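Local atomic coordinates of arginyl-tRNA synthetase, putative (Plasmodium falciparum, PDB entry 5JLD), a protein that probably catalyses the ATP-dependent attachment of L-arginine to tRNA(Arg), releasing AMP and diphosphate, as a class I aminoacyl-tRNA synthetase. Residues Leu282-Asp287 against Ala331-Leu336. Sequence-based numbering, arbitrary orientation.
Sequences LSTVLD and ALYYRL
Tyr333 reaches from helix 326-337 to Val285 and Thr284 on helix 282-292. Both helices belong to the class I catalytic domain, built on a Rossmann fold with a parallel sheet. In sequence they lie between strand 271-272 and strand 343-349 of that sheet. The contact is small and apolar, burying 120 Å² over both sides. The nearest backbones are those of Val285 and Tyr333, with CA atoms 7.4 Å apart, and the two side chains lie alongside, each directed past the other.

The side chain of Tyr333 can be followed outward. Its CB points toward the other helix and lies 4.3 Å from Val285 CG2. CG is anti to the backbone N (chi1 162°), which carries the ring away from its own helix and across the gap. Tyr333 CG comes to 4.0 Å from Val285 CG2. CD2 makes the closest approach, 3.7 Å from the same methyl. Tyr333 CE2 is still 4.2 Å from Val285 CG2. One methyl thus runs past CB, CG, CD2 and CE2, meeting the ring obliquely. Val285 CG1 is anti to its backbone N (chi1 175°), which puts CG2 beside that N, from where it meets the ring. Val285 also packs on Ala330, one turn back along the partner helix.

Further out, the tyrosine passes from buried valine to exposed threonine. The Tyr333 ring also packs edge-to-face with Trp368. Two residues further on, Arg335 forms a salt bridge with Asp137 and so links helix 326-337 to strand 133-137 of the sheet. At the tip of the tyrosine, OH meets a methyl rather than a hydroxyl: Thr284 CG2 lies 4.4 Å from Tyr333 OH, a loose contact.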
loop_
_atom_site.group_PDB
_atom_site.type_symbol
_atom_site.label_atom_id
_atom_site.label_comp_id
_atom_site.label_asym_id
_atom_site.label_seq_id
_atom_site.Cartn_x
_atom_site.Cartn_y
_atom_site.Cartn_z
ATOM N N LEU A 282 -25.667 7.184 15.501
ATOM C CA LEU A 282 -25.001 8.394 15.987
ATOM C C LEU A 282 -25.391 8.758 17.440
ATOM O O LEU A 282 -24.525 9.037 18.273
ATOM C CB LEU A 282 -25.303 9.562 15.042
ATOM C CG LEU A 282 -24.692 9.511 13.632
ATOM C CD1 LEU A 282 -25.107 10.713 12.781
ATOM C CD2 LEU A 282 -23.153 9.426 13.706
ATOM N N SER A 283 -26.682 8.703 17.759
ATOM C CA SER A 283 -27.125 9.066 19.112
ATOM C C SER A 283 -26.512 8.078 20.113
ATOM O O SER A 283 -25.968 8.487 21.148
ATOM C CB SER A 283 -28.653 9.088 19.205
ATOM O OG SER A 283 -29.156 10.326 18.730
ATOM N N THR A 284 -26.510 6.795 19.745
ATOM C CA THR A 284 -25.855 5.790 20.567
ATOM C C THR A 284 -24.392 6.213 20.797
ATOM O O THR A 284 -23.924 6.304 21.948
ATOM C CB THR A 284 -25.931 4.388 19.910
ATOM O OG1 THR A 284 -27.256 3.869 20.056
ATOM C CG2 THR A 284 -24.946 3.408 20.542
ATOM N N VAL A 285 -23.702 6.573 19.722
ATOM C CA VAL A 285 -22.277 6.865 19.881
ATOM C C VAL A 285 -22.155 8.072 20.797
ATOM O O VAL A 285 -21.341 8.060 21.736
ATOM C CB VAL A 285 -21.549 7.105 18.530
ATOM C CG1 VAL A 285 -20.088 7.518 18.767
ATOM C CG2 VAL A 285 -21.569 5.833 17.695
ATOM N N LEU A 286 -23.051 9.053 20.625
ATOM C CA LEU A 286 -22.853 10.280 21.381
ATOM C C LEU A 286 -23.178 9.959 22.824
ATOM O O LEU A 286 -22.479 10.428 23.744
ATOM C CB LEU A 286 -23.702 11.424 20.849
ATOM C CG LEU A 286 -23.170 12.061 19.561
ATOM C CD1 LEU A 286 -23.906 13.339 19.285
ATOM C CD2 LEU A 286 -21.656 12.319 19.619
ATOM N N ASP A 287 -24.173 9.076 23.004
ATOM C CA ASP A 287 -24.605 8.709 24.348
ATOM C C ASP A 287 -23.401 8.126 25.037
ATOM O O ASP A 287 -23.058 8.544 26.154
ATOM C CB ASP A 287 -25.780 7.725 24.322
ATOM C CG ASP A 287 -27.112 8.421 24.058
ATOM O OD1 ASP A 287 -27.186 9.650 24.280
ATOM O OD2 ASP A 287 -28.072 7.751 23.615
ATOM N N ALA A 331 -17.870 5.957 12.887
ATOM C CA ALA A 331 -17.340 4.915 12.018
ATOM C C ALA A 331 -16.229 4.158 12.739
ATOM O O ALA A 331 -16.172 2.925 12.662
ATOM C CB ALA A 331 -16.834 5.489 10.698
ATOM N N LEU A 332 -15.355 4.873 13.454
ATOM C CA LEU A 332 -14.266 4.147 14.133
ATOM C C LEU A 332 -14.835 3.297 15.288
ATOM O O LEU A 332 -14.396 2.162 15.501
ATOM C CB LEU A 332 -13.184 5.104 14.633
ATOM C CG LEU A 332 -11.841 4.495 15.056
ATOM C CD1 LEU A 332 -11.384 3.330 14.156
ATOM C CD2 LEU A 332 -10.791 5.596 15.044
ATOM N N TYR A 333 -15.810 3.851 16.017
ATOM C CA TYR A 333 -16.579 3.066 17.002
ATOM C C TYR A 333 -17.093 1.743 16.422
ATOM O O TYR A 333 -16.941 0.667 17.023
ATOM C CB TYR A 333 -17.777 3.872 17.534
ATOM C CG TYR A 333 -18.827 2.992 18.191
ATOM C CD1 TYR A 333 -18.700 2.594 19.515
ATOM C CD2 TYR A 333 -19.924 2.530 17.471
ATOM C CE1 TYR A 333 -19.650 1.766 20.108
ATOM C CE2 TYR A 333 -20.870 1.707 18.053
ATOM C CZ TYR A 333 -20.732 1.336 19.371
ATOM O OH TYR A 333 -21.673 0.526 19.940
ATOM N N TYR A 334 -17.704 1.840 15.246
ATOM C CA TYR A 334 -18.283 0.689 14.569
ATOM C C TYR A 334 -17.202 -0.317 14.183
ATOM O O TYR A 334 -17.347 -1.500 14.430
ATOM C CB TYR A 334 -19.071 1.131 13.328
ATOM C CG TYR A 334 -19.613 -0.018 12.491
ATOM C CD1 TYR A 334 -20.815 -0.646 12.815
ATOM C CD2 TYR A 334 -18.905 -0.482 11.380
ATOM C CE1 TYR A 334 -21.309 -1.712 12.036
ATOM C CE2 TYR A 334 -19.381 -1.527 10.609
ATOM C CZ TYR A 334 -20.578 -2.142 10.943
ATOM O OH TYR A 334 -21.013 -3.176 10.158
ATOM N N ARG A 335 -16.121 0.163 13.583
ATOM C CA ARG A 335 -15.047 -0.719 13.125
ATOM C C ARG A 335 -14.405 -1.448 14.299
ATOM O O ARG A 335 -14.086 -2.636 14.206
ATOM C CB ARG A 335 -14.010 0.088 12.329
ATOM C CG ARG A 335 -14.630 0.653 11.050
ATOM C CD ARG A 335 -13.851 1.795 10.424
ATOM N NE ARG A 335 -14.457 2.130 9.139
ATOM C CZ ARG A 335 -14.039 3.074 8.299
ATOM N NH1 ARG A 335 -12.965 3.823 8.565
ATOM N NH2 ARG A 335 -14.696 3.253 7.165
ATOM N N LEU A 336 -14.273 -0.758 15.426
ATOM C CA LEU A 336 -13.593 -1.353 16.580
ATOM C C LEU A 336 -14.482 -2.333 17.361
ATOM O O LEU A 336 -14.019 -3.414 17.761
ATOM C CB LEU A 336 -13.090 -0.249 17.509
ATOM C CG LEU A 336 -11.875 0.516 16.979
ATOM C CD1 LEU A 336 -11.590 1.687 17.884
ATOM C CD2 LEU A 336 -10.659 -0.397 16.895
#